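Local coordinates for CurF (PDB 2Q35), which probably acts as a crotonase-family decarboxylase, removing carbon dioxide from an intermediate during beta-branching of a polyketide chain, at residues 21-27 / 56-62; 48-53 / 91-96. The protein carries 1 engineered substitution. All blocks are in the same frame, centred on the assembly; numbering follows the deposited sequence.

Contact 1: 21-27 / 56-62; sequences ESSRNGF and YGNYFSS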
loop_
_atom_site.group_PDB
_atom_site.type_symbol
_atom_site.label_atom_id
_atom_site.label_comp_id
_atom_site.label_asym_id
_atom_site.label_seq_id
_atom_site.Cartn_x
_atom_site.Cartn_y
_atom_site.Cartn_z
ATOM N N GLU A 21 19.818 14.577 -26.784
ATOM C CA GLU A 21 18.750 14.901 -27.705
ATOM C C GLU A 21 18.651 13.897 -28.856
ATOM O O GLU A 21 17.553 13.572 -29.277
ATOM C CB GLU A 21 18.915 16.325 -28.250
ATOM C CG GLU A 21 19.024 17.367 -27.155
ATOM C CD GLU A 21 18.942 18.772 -27.692
ATOM O OE1 GLU A 21 20.010 19.397 -27.849
ATOM O OE2 GLU A 21 17.813 19.240 -27.966
ATOM N N SER A 22 19.785 13.387 -29.333
ATOM C CA SER A 22 19.770 12.434 -30.452
ATOM C C SER A 22 19.011 11.127 -30.159
ATOM O O SER A 22 18.455 10.516 -31.068
ATOM C CB SER A 22 21.191 12.162 -30.974
ATOM O OG SER A 22 22.121 11.989 -29.910
ATOM N N SER A 23 18.949 10.714 -28.893
ATOM C CA SER A 23 18.250 9.483 -28.541
ATOM C C SER A 23 17.010 9.748 -27.687
ATOM O O SER A 23 16.354 8.802 -27.231
ATOM C CB SER A 23 19.180 8.551 -27.757
ATOM O OG SER A 23 19.371 9.035 -26.435
ATOM N N ARG A 24 16.720 11.032 -27.469
ATOM C CA ARG A 24 15.639 11.464 -26.578
ATOM C C ARG A 24 15.831 10.838 -25.203
ATOM O O ARG A 24 14.917 10.202 -24.659
ATOM C CB ARG A 24 14.283 11.063 -27.145
ATOM C CG ARG A 24 13.923 11.801 -28.429
ATOM C CD ARG A 24 13.065 10.952 -29.348
ATOM N NE ARG A 24 13.682 9.669 -29.720
ATOM C CZ ARG A 24 14.833 9.504 -30.383
ATOM N NH1 ARG A 24 15.574 10.537 -30.771
ATOM N NH2 ARG A 24 15.261 8.276 -30.650
ATOM N N ASN A 25 17.043 10.972 -24.664
ATOM C CA ASN A 25 17.393 10.385 -23.383
ATOM C C ASN A 25 17.129 8.881 -23.288
ATOM O O ASN A 25 16.647 8.374 -22.265
ATOM C CB ASN A 25 16.736 11.140 -22.221
ATOM C CG ASN A 25 17.371 12.500 -21.971
ATOM O OD1 ASN A 25 18.348 12.879 -22.620
ATOM N ND2 ASN A 25 16.819 13.240 -21.011
ATOM N N GLY A 26 17.435 8.181 -24.376
ATOM C CA GLY A 26 17.435 6.729 -24.374
ATOM C C GLY A 26 18.632 6.225 -23.593
ATOM O O GLY A 26 19.488 7.009 -23.163
ATOM N N PHE A 27 18.679 4.911 -23.417
ATOM C CA PHE A 27 19.795 4.228 -22.777
ATOM C C PHE A 27 20.950 4.089 -23.775
ATOM O O PHE A 27 21.448 2.975 -24.035
ATOM C CB PHE A 27 19.342 2.865 -22.235
ATOM C CG PHE A 27 18.444 2.950 -21.026
ATOM C CD1 PHE A 27 18.237 4.162 -20.369
ATOM C CD2 PHE A 27 17.835 1.810 -20.521
ATOM C CE1 PHE A 27 17.428 4.243 -19.231
ATOM C CE2 PHE A 27 17.021 1.887 -19.389
ATOM C CZ PHE A 27 16.826 3.115 -18.745
ATOM N N TYR A 56 15.597 16.678 -20.202
ATOM C CA TYR A 56 15.606 17.925 -20.953
ATOM C C TYR A 56 14.325 17.950 -21.771
ATOM O O TYR A 56 13.839 16.898 -22.247
ATOM C CB TYR A 56 16.794 17.933 -21.917
ATOM C CG TYR A 56 16.532 17.134 -23.181
ATOM C CD1 TYR A 56 16.744 15.750 -23.213
ATOM C CD2 TYR A 56 16.041 17.755 -24.331
ATOM C CE1 TYR A 56 16.469 15.000 -24.366
ATOM C CE2 TYR A 56 15.768 17.011 -25.487
ATOM C CZ TYR A 56 15.991 15.638 -25.492
ATOM O OH TYR A 56 15.736 14.910 -26.639
ATOM N N GLY A 57 13.797 19.151 -21.980
ATOM C CA GLY A 57 12.653 19.300 -22.877
ATOM C C GLY A 57 11.529 18.354 -22.494
ATOM O O GLY A 57 11.115 18.306 -21.328
ATOM N N ASN A 58 11.066 17.596 -23.481
ATOM C CA ASN A 58 9.880 16.747 -23.347
ATOM C C ASN A 58 10.158 15.351 -22.800
ATOM O O ASN A 58 9.219 14.561 -22.688
ATOM C CB ASN A 58 9.191 16.595 -24.702
ATOM C CG ASN A 58 8.467 17.859 -25.137
ATOM O OD1 ASN A 58 8.000 18.637 -24.303
ATOM N ND2 ASN A 58 8.372 18.063 -26.440
ATOM N N TYR A 59 11.424 15.058 -22.494
ATOM C CA TYR A 59 11.854 13.691 -22.165
ATOM C C TYR A 59 12.602 13.603 -20.854
ATOM O O TYR A 59 13.582 14.334 -20.623
ATOM C CB TYR A 59 12.755 13.127 -23.263
ATOM C CG TYR A 59 12.070 13.039 -24.586
ATOM C CD1 TYR A 59 11.243 11.967 -24.880
ATOM C CD2 TYR A 59 12.219 14.053 -25.523
ATOM C CE1 TYR A 59 10.577 11.899 -26.110
ATOM C CE2 TYR A 59 11.568 14.000 -26.753
ATOM C CZ TYR A 59 10.744 12.926 -27.028
ATOM O OH TYR A 59 10.123 12.876 -28.255
ATOM N N PHE A 60 12.133 12.698 -19.999
ATOM C CA PHE A 60 12.931 12.290 -18.865
ATOM C C PHE A 60 13.883 11.172 -19.330
ATOM O O PHE A 60 15.092 11.363 -19.370
ATOM C CB PHE A 60 12.074 11.853 -17.661
ATOM C CG PHE A 60 12.904 11.281 -16.527
ATOM C CD1 PHE A 60 13.625 12.130 -15.709
ATOM C CD2 PHE A 60 12.995 9.880 -16.312
ATOM C CE1 PHE A 60 14.411 11.626 -14.627
ATOM C CE2 PHE A 60 13.801 9.363 -15.257
ATOM C CZ PHE A 60 14.507 10.248 -14.423
ATOM N N SER A 61 13.320 10.014 -19.691
ATOM C CA SER A 61 14.112 8.896 -20.217
ATOM C C SER A 61 13.276 7.971 -21.092
ATOM O O SER A 61 12.178 7.565 -20.709
ATOM C CB SER A 61 14.734 8.105 -19.057
ATOM O OG SER A 61 15.416 6.964 -19.587
ATOM N N SER A 62 13.808 7.644 -22.273
ATOM C CA SER A 62 13.098 6.804 -23.249
ATOM C C SER A 62 13.471 5.321 -23.109
ATOM O O SER A 62 12.936 4.478 -23.824
ATOM C CB SER A 62 13.355 7.294 -24.690
ATOM O OG SER A 62 12.838 8.610 -24.863
HETATM O O HOH W 1 17.961 7.933 -19.956
#
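R24 lies along the ring of Y59. Its CB sits over the ring centre, 3.7 Å from the centroid, and CG and CD follow the ring toward its OH end. This is a CH-pi contact made by the aliphatic part of R24; the guanidinium plane stands 87° from the ring. The chain bends at chi2 and chi3, which lets NH1 donate to S22 O at 2.9 Å. Y56 packs between E21 and N25, with its OH near the CA atoms of E21 and R24. E21 CG packs over one face of its ring, and N25 comes to the ring edge, with OD1 3.3 Å from Y56 CE1. N25 then reaches past the tyrosine, and its ND2 donates to F60 O at 3.0 Å.

S62 makes two more bonds, one from its side chain and one from its backbone. S62 OG donates to R24 O at 2.6 Å, and S62 N donates to N25 O at 2.9 Å. A water also bridges N25 O and S61 OG.

The second shell fixes the amide of N25. OD1 accepts from D20 N, and ND2 also donates to M18 O. S23 OG accepts from G26 N, an ST motif, and bonds to D20. The contact joins the loop between strand 13-18 and helix 29-44 to the loop between strand 50-54 and helix 66-73. In crotonases the latter loop commonly leads into the oxyanion hole. Strand 100-102 borders it, with H100 edge-to-face on Y59.

Contact 2: 48-53 / 91-96; sequences YKVVIL and IPIIAA
V51 and I91 cross at about a right angle, with V51 CG2 3.7 Å from I91 CD1. CG1 of I91 stands between its backbone N and carbonyl carbon (chi1 55°), and CD1 swings over the start of the other strand. There it also meets Y48 CB at 4.2 Å. An alanine here would remove this arm and probably leave V51 CG2 and Y48 CB with a gap beside them. K49 O is buried against I91 CB and P92 CD and has no polar partner. P92 packs on Y156 of the second subunit.

Further along, V51 and I93 share a face of the sheet with L53 and A95; V51 CB is 4.1 Å from I93 CG1. The opposite face holds I52 and I94. On that side V50 CG1 approaches I94 CD1 at an oblique angle, 3.9 Å away, and I52 CG2 touches A96 CB.

Four backbone bonds set the parallel register: V51 N to P92 O, I94 N to V51 O, L53 N to I94 O and A96 N to L53 O.

These two neighbouring parallel strands are part of the core sheet of the crotonase fold. Strand 13-18 adjoins 50-54 on its other side, bonding I52 through V14 and I16. Helix 29-44 covers one face, with V42, L35 and F39 on V51, L53, I91 and I93. Helix 178-192 covers the other, at V50, I52, I94 and A96.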
loop_
_atom_site.group_PDB
_atom_site.type_symbol
_atom_site.label_atom_id
_atom_site.label_comp_id
_atom_site.label_asym_id
_atom_site.label_seq_id
_atom_site.Cartn_x
_atom_site.Cartn_y
_atom_site.Cartn_z
ATOM N N TYR A 48 28.066 16.891 -0.901
ATOM C CA TYR A 48 26.776 16.665 -1.545
ATOM C C TYR A 48 25.862 15.810 -0.690
ATOM O O TYR A 48 26.306 14.792 -0.105
ATOM C CB TYR A 48 26.939 16.050 -2.932
ATOM C CG TYR A 48 27.706 16.891 -3.917
ATOM C CD1 TYR A 48 27.922 18.261 -3.702
ATOM C CD2 TYR A 48 28.159 16.335 -5.112
ATOM C CE1 TYR A 48 28.615 19.046 -4.660
ATOM C CE2 TYR A 48 28.815 17.100 -6.063
ATOM C CZ TYR A 48 29.063 18.441 -5.833
ATOM O OH TYR A 48 29.735 19.188 -6.777
ATOM N N LYS A 49 24.584 16.211 -0.626
ATOM C CA LYS A 49 23.610 15.567 0.247
ATOM C C LYS A 49 22.367 15.030 -0.468
ATOM O O LYS A 49 21.720 14.113 0.043
ATOM C CB LYS A 49 23.122 16.521 1.364
ATOM C CG LYS A 49 24.170 16.987 2.333
ATOM C CD LYS A 49 23.438 17.888 3.304
ATOM C CE LYS A 49 24.250 18.275 4.483
ATOM N NZ LYS A 49 23.457 19.209 5.303
ATOM N N VAL A 50 21.978 15.667 -1.581
ATOM C CA VAL A 50 20.744 15.270 -2.329
ATOM C C VAL A 50 21.040 15.389 -3.805
ATOM O O VAL A 50 21.643 16.378 -4.234
ATOM C CB VAL A 50 19.506 16.172 -1.967
ATOM C CG1 VAL A 50 18.257 15.698 -2.708
ATOM C CG2 VAL A 50 19.225 16.183 -0.466
ATOM N N VAL A 51 20.661 14.377 -4.584
ATOM C CA VAL A 51 20.794 14.433 -6.042
ATOM C C VAL A 51 19.397 14.612 -6.670
ATOM O O VAL A 51 18.464 13.887 -6.303
ATOM C CB VAL A 51 21.361 13.116 -6.573
ATOM C CG1 VAL A 51 21.270 13.095 -8.107
ATOM C CG2 VAL A 51 22.795 12.920 -6.107
ATOM N N ILE A 52 19.245 15.588 -7.568
ATOM C CA ILE A 52 18.047 15.691 -8.383
ATOM C C ILE A 52 18.398 15.194 -9.772
ATOM O O ILE A 52 19.259 15.785 -10.454
ATOM C CB ILE A 52 17.551 17.161 -8.421
ATOM C CG1 ILE A 52 17.199 17.587 -6.981
ATOM C CG2 ILE A 52 16.297 17.297 -9.334
ATOM C CD1 ILE A 52 16.742 18.997 -6.855
ATOM N N LEU A 53 17.752 14.112 -10.192
ATOM C CA LEU A 53 17.971 13.563 -11.536
ATOM C C LEU A 53 16.849 14.014 -12.466
ATOM O O LEU A 53 15.679 13.820 -12.177
ATOM C CB LEU A 53 17.992 12.034 -11.466
ATOM C CG LEU A 53 18.179 11.254 -12.771
ATOM C CD1 LEU A 53 19.499 11.582 -13.490
ATOM C CD2 LEU A 53 18.064 9.725 -12.512
ATOM N N ILE A 91 23.394 8.739 -1.144
ATOM C CA ILE A 91 22.581 9.897 -0.734
ATOM C C ILE A 91 21.231 9.894 -1.440
ATOM O O ILE A 91 21.081 9.307 -2.502
ATOM C CB ILE A 91 23.326 11.248 -0.925
ATOM C CG1 ILE A 91 23.816 11.414 -2.370
ATOM C CG2 ILE A 91 24.492 11.360 0.098
ATOM C CD1 ILE A 91 24.230 12.849 -2.704
ATOM N N PRO A 92 20.217 10.534 -0.825
ATOM C CA PRO A 92 18.882 10.523 -1.454
ATOM C C PRO A 92 18.851 11.131 -2.860
ATOM O O PRO A 92 19.553 12.121 -3.148
ATOM C CB PRO A 92 18.029 11.407 -0.527
ATOM C CG PRO A 92 18.843 11.744 0.634
ATOM C CD PRO A 92 20.243 11.213 0.482
ATOM N N ILE A 93 18.043 10.509 -3.710
ATOM C CA ILE A 93 17.845 10.950 -5.087
ATOM C C ILE A 93 16.369 11.294 -5.300
ATOM O O ILE A 93 15.483 10.514 -4.911
ATOM C CB ILE A 93 18.261 9.844 -6.096
ATOM C CG1 ILE A 93 19.720 9.439 -5.920
ATOM C CG2 ILE A 93 18.000 10.273 -7.579
ATOM C CD1 ILE A 93 20.043 8.160 -6.747
ATOM N N ILE A 94 16.108 12.456 -5.911
ATOM C CA ILE A 94 14.761 12.840 -6.358
ATOM C C ILE A 94 14.730 12.812 -7.888
ATOM O O ILE A 94 15.522 13.492 -8.534
ATOM C CB ILE A 94 14.420 14.269 -5.900
ATOM C CG1 ILE A 94 14.558 14.402 -4.369
ATOM C CG2 ILE A 94 13.014 14.703 -6.381
ATOM C CD1 ILE A 94 14.490 15.835 -3.814
ATOM N N ALA A 95 13.832 12.019 -8.472
ATOM C CA ALA A 95 13.748 11.927 -9.931
ATOM C C ALA A 95 12.712 12.952 -10.350
ATOM O O ALA A 95 11.525 12.759 -10.087
ATOM C CB ALA A 95 13.292 10.568 -10.365
ATOM N N ALA A 96 13.179 13.994 -10.998
ATOM C CA ALA A 96 12.270 15.062 -11.480
ATOM C C ALA A 96 11.918 14.731 -12.925
ATOM O O ALA A 96 12.636 15.085 -13.867
ATOM C CB ALA A 96 12.935 16.445 -11.365
#

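How the contacts relate
The contact centres lie 19 Å apart, and their segments alternate along the chain: 21-27, 48-53, 56-62, 91-96. Contact 2 joins two inner strands of the parallel part of the six-stranded sheet. Contact 1 lies beyond the C-terminal ends of strands 13-18 and 50-54, where the loops leave the sheet. Strand 50-54 thus runs from contact 2 almost directly into the 56-62 loop of contact 1. F60 joins them: its CE1 is 3.5 Å from L53 O, and its CZ packs on A95 CB. Together they link the core sheet of the crotonase fold to the loops at its C-terminal edge.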